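Local coordinates for protein GDP-perosamine synthase (Caulobacter crescentus, PDB 3BN1) that catalyses the pyridoxal phosphate-dependent transfer of an amino group from L-glutamate to GDP-4-keto-6-deoxy-D-mannose, yielding GDP-perosamine for O-antigen synthesis, at residues 320-323 / 324-327; 112-116 / 117-121. All blocks are in the same frame, centred on the assembly; numbering follows the deposited sequence.

Both interactions are local contacts within one continuous stretch each, built on a short helical turn closed by backbone bonds between residues three apart. Interaction 2 (112-121) comes first in sequence, after strand 101-105, which is outermost in its sheet within this chain; interaction 1 (320-327) follows much later, in the loop after strand 317-318. Their centres lie 18 Å apart and their nearest atoms about 8 Å apart, so they do not touch. Both nevertheless pack on strand 101-105, Met323 and His324 of interaction 1 on Leu104, Leu114 and Lys118 of interaction 2 on Val105. Interaction 1 also lies at the dimer interface, and the side chain of His321 is about 11 Å from the bound 2-oxoglutarate.

Interaction 1. Residues 320-323 / 324-327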
loop_
_atom_site.group_PDB
_atom_site.type_symbol
_atom_site.label_atom_id
_atom_site.label_comp_id
_atom_site.label_asym_id
_atom_site.label_seq_id
_atom_site.Cartn_x
_atom_site.Cartn_y
_atom_site.Cartn_z
ATOM N N PHE A 320 -3.093 -21.952 -9.126
ATOM C CA PHE A 320 -2.927 -20.735 -9.920
ATOM C C PHE A 320 -2.795 -21.000 -11.376
ATOM O O PHE A 320 -2.145 -21.984 -11.761
ATOM C CB PHE A 320 -1.589 -20.132 -9.537
ATOM C CG PHE A 320 -1.501 -19.759 -8.096
ATOM C CD1 PHE A 320 -2.283 -18.728 -7.618
ATOM C CD2 PHE A 320 -0.564 -20.365 -7.245
ATOM C CE1 PHE A 320 -2.237 -18.337 -6.305
ATOM C CE2 PHE A 320 -0.440 -19.941 -5.872
ATOM C CZ PHE A 320 -1.290 -18.955 -5.418
ATOM N N HIS A 321 -3.341 -20.088 -12.193
ATOM C CA HIS A 321 -3.214 -20.248 -13.646
ATOM C C HIS A 321 -1.827 -19.816 -13.973
ATOM O O HIS A 321 -1.417 -18.750 -13.513
ATOM C CB HIS A 321 -4.168 -19.319 -14.443
ATOM C CG HIS A 321 -5.609 -19.553 -14.157
ATOM N ND1 HIS A 321 -6.123 -20.814 -13.936
ATOM C CD2 HIS A 321 -6.640 -18.689 -13.995
ATOM C CE1 HIS A 321 -7.407 -20.720 -13.643
ATOM N NE2 HIS A 321 -7.752 -19.445 -13.693
ATOM N N PRO A 322 -1.136 -20.577 -14.830
ATOM C CA PRO A 322 0.202 -20.174 -15.214
ATOM C C PRO A 322 0.139 -18.750 -15.823
ATOM O O PRO A 322 -0.776 -18.422 -16.581
ATOM C CB PRO A 322 0.576 -21.230 -16.261
ATOM C CG PRO A 322 -0.115 -22.480 -15.819
ATOM C CD PRO A 322 -1.449 -21.960 -15.274
ATOM N N MET A 323 1.147 -17.941 -15.548
ATOM C CA MET A 323 1.135 -16.563 -16.061
ATOM C C MET A 323 0.943 -16.507 -17.561
ATOM O O MET A 323 0.299 -15.618 -18.108
ATOM C CB MET A 323 2.536 -15.947 -15.903
ATOM C CG MET A 323 2.984 -15.846 -14.444
ATOM S SD MET A 323 2.027 -14.700 -13.425
ATOM C CE MET A 323 0.432 -15.799 -13.085
ATOM N N HIS A 324 1.722 -17.343 -18.227
ATOM C CA HIS A 324 1.782 -17.282 -19.682
ATOM C C HIS A 324 0.442 -17.610 -20.322
ATOM O O HIS A 324 0.306 -17.575 -21.542
ATOM C CB HIS A 324 3.013 -18.149 -20.239
ATOM C CG HIS A 324 2.804 -19.632 -20.160
ATOM N ND1 HIS A 324 2.757 -20.299 -18.951
ATOM C CD2 HIS A 324 2.520 -20.562 -21.112
ATOM C CE1 HIS A 324 2.492 -21.579 -19.165
ATOM N NE2 HIS A 324 2.339 -21.766 -20.469
ATOM N N ILE A 325 -0.543 -18.014 -19.521
ATOM C CA ILE A 325 -1.802 -18.357 -20.179
ATOM C C ILE A 325 -2.787 -17.248 -19.893
ATOM O O ILE A 325 -3.918 -17.336 -20.318
ATOM C CB ILE A 325 -2.451 -19.724 -19.850
ATOM C CG1 ILE A 325 -3.018 -19.734 -18.435
ATOM C CG2 ILE A 325 -1.458 -20.836 -19.942
ATOM C CD1 ILE A 325 -3.925 -20.995 -18.094
ATOM N N MET A 326 -2.373 -16.203 -19.192
ATOM C CA MET A 326 -3.314 -15.120 -18.973
ATOM C C MET A 326 -2.888 -13.905 -19.787
ATOM O O MET A 326 -1.716 -13.796 -20.079
ATOM C CB MET A 326 -3.488 -14.821 -17.489
ATOM C CG MET A 326 -4.182 -15.952 -16.769
ATOM S SD MET A 326 -4.472 -15.559 -15.089
ATOM C CE MET A 326 -2.829 -15.478 -14.411
ATOM N N PRO A 327 -3.808 -12.986 -20.119
ATOM C CA PRO A 327 -3.473 -11.859 -20.984
ATOM C C PRO A 327 -2.211 -11.069 -20.679
ATOM O O PRO A 327 -1.417 -10.754 -21.564
ATOM C CB PRO A 327 -4.704 -10.968 -20.873
ATOM C CG PRO A 327 -5.833 -11.962 -20.661
ATOM C CD PRO A 327 -5.258 -13.081 -19.871
#
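Met326 reaches back across a short 3-10 turn, in the loop that follows strand 317-318, to the edge of His321 and the methyl of Met323. The turn is closed by Met326 N, which donates to Met323 O at 2.9 Å, and by a similar bond from Ile325 N to Pro322 O, less surely placed. From CB, which lies near Met323 O, chi1 of Met326 puts CG near His321 CB, and the extended chi2 (-176°) carries SD on to it. Met326 SD lies 3.8 Å from that His321 CB and meets the imidazole at its edge, in the ring plane, 4.0 Å from His321 CD2. The chain then bends at chi3 (-67°), which brings CE close to His321 O and against Met323 CE. Across the turn, Ile325 CD1 bridges His321 CB and Pro322 CD. Trp224 of the second subunit packs on both His321 and Met326, placing this cluster at the dimer interface. The ring of His324 is gripped at both nitrogens, ND1 by Ser85 OG and NE2 by Glu341 OE2, which fixes its rotation. His324 CE1 lies 3.5 Å from Pro322 CB, while Ile325 CG2 sits over one ring face, 3.9 Å above the plane and offset toward the rim.

Interaction 2. Residues 112-116 / 117-121; sequences FNLDA and AKLEA
Asp115 and Lys118 cross obliquely, the carboxylate lying against the aliphatic part of the lysine. Asp115 OD2 sits 3.5 Å from Lys118 CG, whereas Lys118 NZ is 4.7 Å from Asp115 OD2 and makes a long, weak ion pair with Asp336. Asp115 turns its other oxygen to the start of the helix because its chi1 of -178° swings the carboxylate away from the backbone N: Asp115 OD1 accepts from Ala117 N at 3.1 Å. That bond is bent, 138° at the hydrogen, and the donor stands above the carboxylate plane. Asp115 O takes the straighter bond from Lys118 N, at 2.9 Å, so the residue holds the first turn through both side chain and backbone. Leu114 and Leu119 meet at about a right angle, methyl to methyl, with Leu114 CD2 4.0 Å from Leu119 CD1. Leu114 also rests on Val105 and Leu119 on Ile145, which joins the turn to strand 101-105 and helix 142-151. Further along, Ala116 O accepts from Leu119 N, and a water donates to that oxygen and accepts from Glu120 N, linking two atoms too far apart to bond directly. Together these features describe an aspartate N-cap on the short, weakly bonded helix 116-119, between strands 101-105 and 127-130.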
loop_
_atom_site.group_PDB
_atom_site.type_symbol
_atom_site.label_atom_id
_atom_site.label_comp_id
_atom_site.label_asym_id
_atom_site.label_seq_id
_atom_site.Cartn_x
_atom_site.Cartn_y
_atom_site.Cartn_z
ATOM N N PHE A 112 5.389 -28.603 -7.202
ATOM C CA PHE A 112 4.874 -27.364 -7.771
ATOM C C PHE A 112 5.879 -26.220 -7.751
ATOM O O PHE A 112 5.486 -25.065 -8.090
ATOM C CB PHE A 112 3.559 -26.845 -7.145
ATOM C CG PHE A 112 2.503 -27.887 -7.003
ATOM C CD1 PHE A 112 1.711 -28.257 -8.105
ATOM C CD2 PHE A 112 2.296 -28.541 -5.770
ATOM C CE1 PHE A 112 0.709 -29.248 -7.987
ATOM C CE2 PHE A 112 1.314 -29.565 -5.655
ATOM C CZ PHE A 112 0.532 -29.908 -6.762
ATOM N N ASN A 113 7.144 -26.507 -7.411
ATOM C CA ASN A 113 8.140 -25.429 -7.308
ATOM C C ASN A 113 9.116 -25.304 -8.447
ATOM O O ASN A 113 9.294 -26.237 -9.250
ATOM C CB ASN A 113 8.879 -25.429 -5.954
ATOM C CG ASN A 113 7.974 -24.952 -4.836
ATOM O OD1 ASN A 113 7.065 -24.140 -5.064
ATOM N ND2 ASN A 113 8.137 -25.509 -3.659
ATOM N N LEU A 114 9.666 -24.104 -8.553
ATOM C CA LEU A 114 10.675 -23.788 -9.550
ATOM C C LEU A 114 11.590 -24.977 -9.839
ATOM O O LEU A 114 12.220 -25.518 -8.937
ATOM C CB LEU A 114 11.516 -22.628 -9.012
ATOM C CG LEU A 114 12.314 -21.963 -10.115
ATOM C CD1 LEU A 114 12.675 -20.581 -9.532
ATOM C CD2 LEU A 114 13.557 -22.784 -10.472
ATOM N N ASP A 115 11.723 -25.361 -11.110
ATOM C CA ASP A 115 12.584 -26.491 -11.412
ATOM C C ASP A 115 14.032 -26.003 -11.645
ATOM O O ASP A 115 14.357 -25.360 -12.653
ATOM C CB ASP A 115 11.972 -27.153 -12.615
ATOM C CG ASP A 115 12.760 -28.394 -13.030
ATOM O OD1 ASP A 115 13.868 -28.622 -12.492
ATOM O OD2 ASP A 115 12.282 -29.110 -13.927
ATOM N N ALA A 116 14.876 -26.196 -10.637
ATOM C CA ALA A 116 16.274 -25.699 -10.690
ATOM C C ALA A 116 17.089 -26.133 -11.897
ATOM O O ALA A 116 17.937 -25.390 -12.417
ATOM C CB ALA A 116 17.023 -25.972 -9.405
ATOM N N ALA A 117 16.696 -27.292 -12.404
ATOM C CA ALA A 117 17.310 -27.852 -13.591
ATOM C C ALA A 117 16.968 -27.102 -14.861
ATOM O O ALA A 117 17.626 -27.372 -15.860
ATOM C CB ALA A 117 17.003 -29.321 -13.749
ATOM N N LYS A 118 15.969 -26.212 -14.846
ATOM C CA LYS A 118 15.593 -25.478 -16.069
ATOM C C LYS A 118 16.099 -24.036 -16.000
ATOM O O LYS A 118 15.975 -23.225 -16.922
ATOM C CB LYS A 118 14.068 -25.522 -16.283
ATOM C CG LYS A 118 13.582 -26.955 -16.412
ATOM C CD LYS A 118 12.270 -27.104 -17.211
ATOM C CE LYS A 118 12.503 -28.004 -18.456
ATOM N NZ LYS A 118 11.687 -29.270 -18.539
ATOM N N LEU A 119 16.715 -23.717 -14.882
ATOM C CA LEU A 119 17.191 -22.356 -14.717
ATOM C C LEU A 119 18.312 -21.891 -15.633
ATOM O O LEU A 119 18.251 -20.812 -16.258
ATOM C CB LEU A 119 17.689 -22.248 -13.287
ATOM C CG LEU A 119 17.479 -21.100 -12.317
ATOM C CD1 LEU A 119 16.093 -20.441 -12.548
ATOM C CD2 LEU A 119 17.706 -21.723 -10.902
ATOM N N GLU A 120 19.402 -22.657 -15.655
ATOM C CA GLU A 120 20.594 -22.165 -16.339
ATOM C C GLU A 120 20.469 -21.706 -17.742
ATOM O O GLU A 120 21.068 -20.717 -18.128
ATOM C CB GLU A 120 21.811 -23.054 -16.168
ATOM C CG GLU A 120 23.006 -22.196 -15.902
ATOM C CD GLU A 120 24.136 -23.008 -15.407
ATOM O OE1 GLU A 120 23.842 -24.165 -15.033
ATOM O OE2 GLU A 120 25.271 -22.485 -15.389
ATOM N N ALA A 121 19.700 -22.477 -18.489
ATOM C CA ALA A 121 19.479 -22.231 -19.887
ATOM C C ALA A 121 18.664 -20.958 -20.045
ATOM O O ALA A 121 18.438 -20.498 -21.163
ATOM C CB ALA A 121 18.684 -23.389 -20.436
HETATM O O HOH W 1 19.625 -25.199 -14.356
#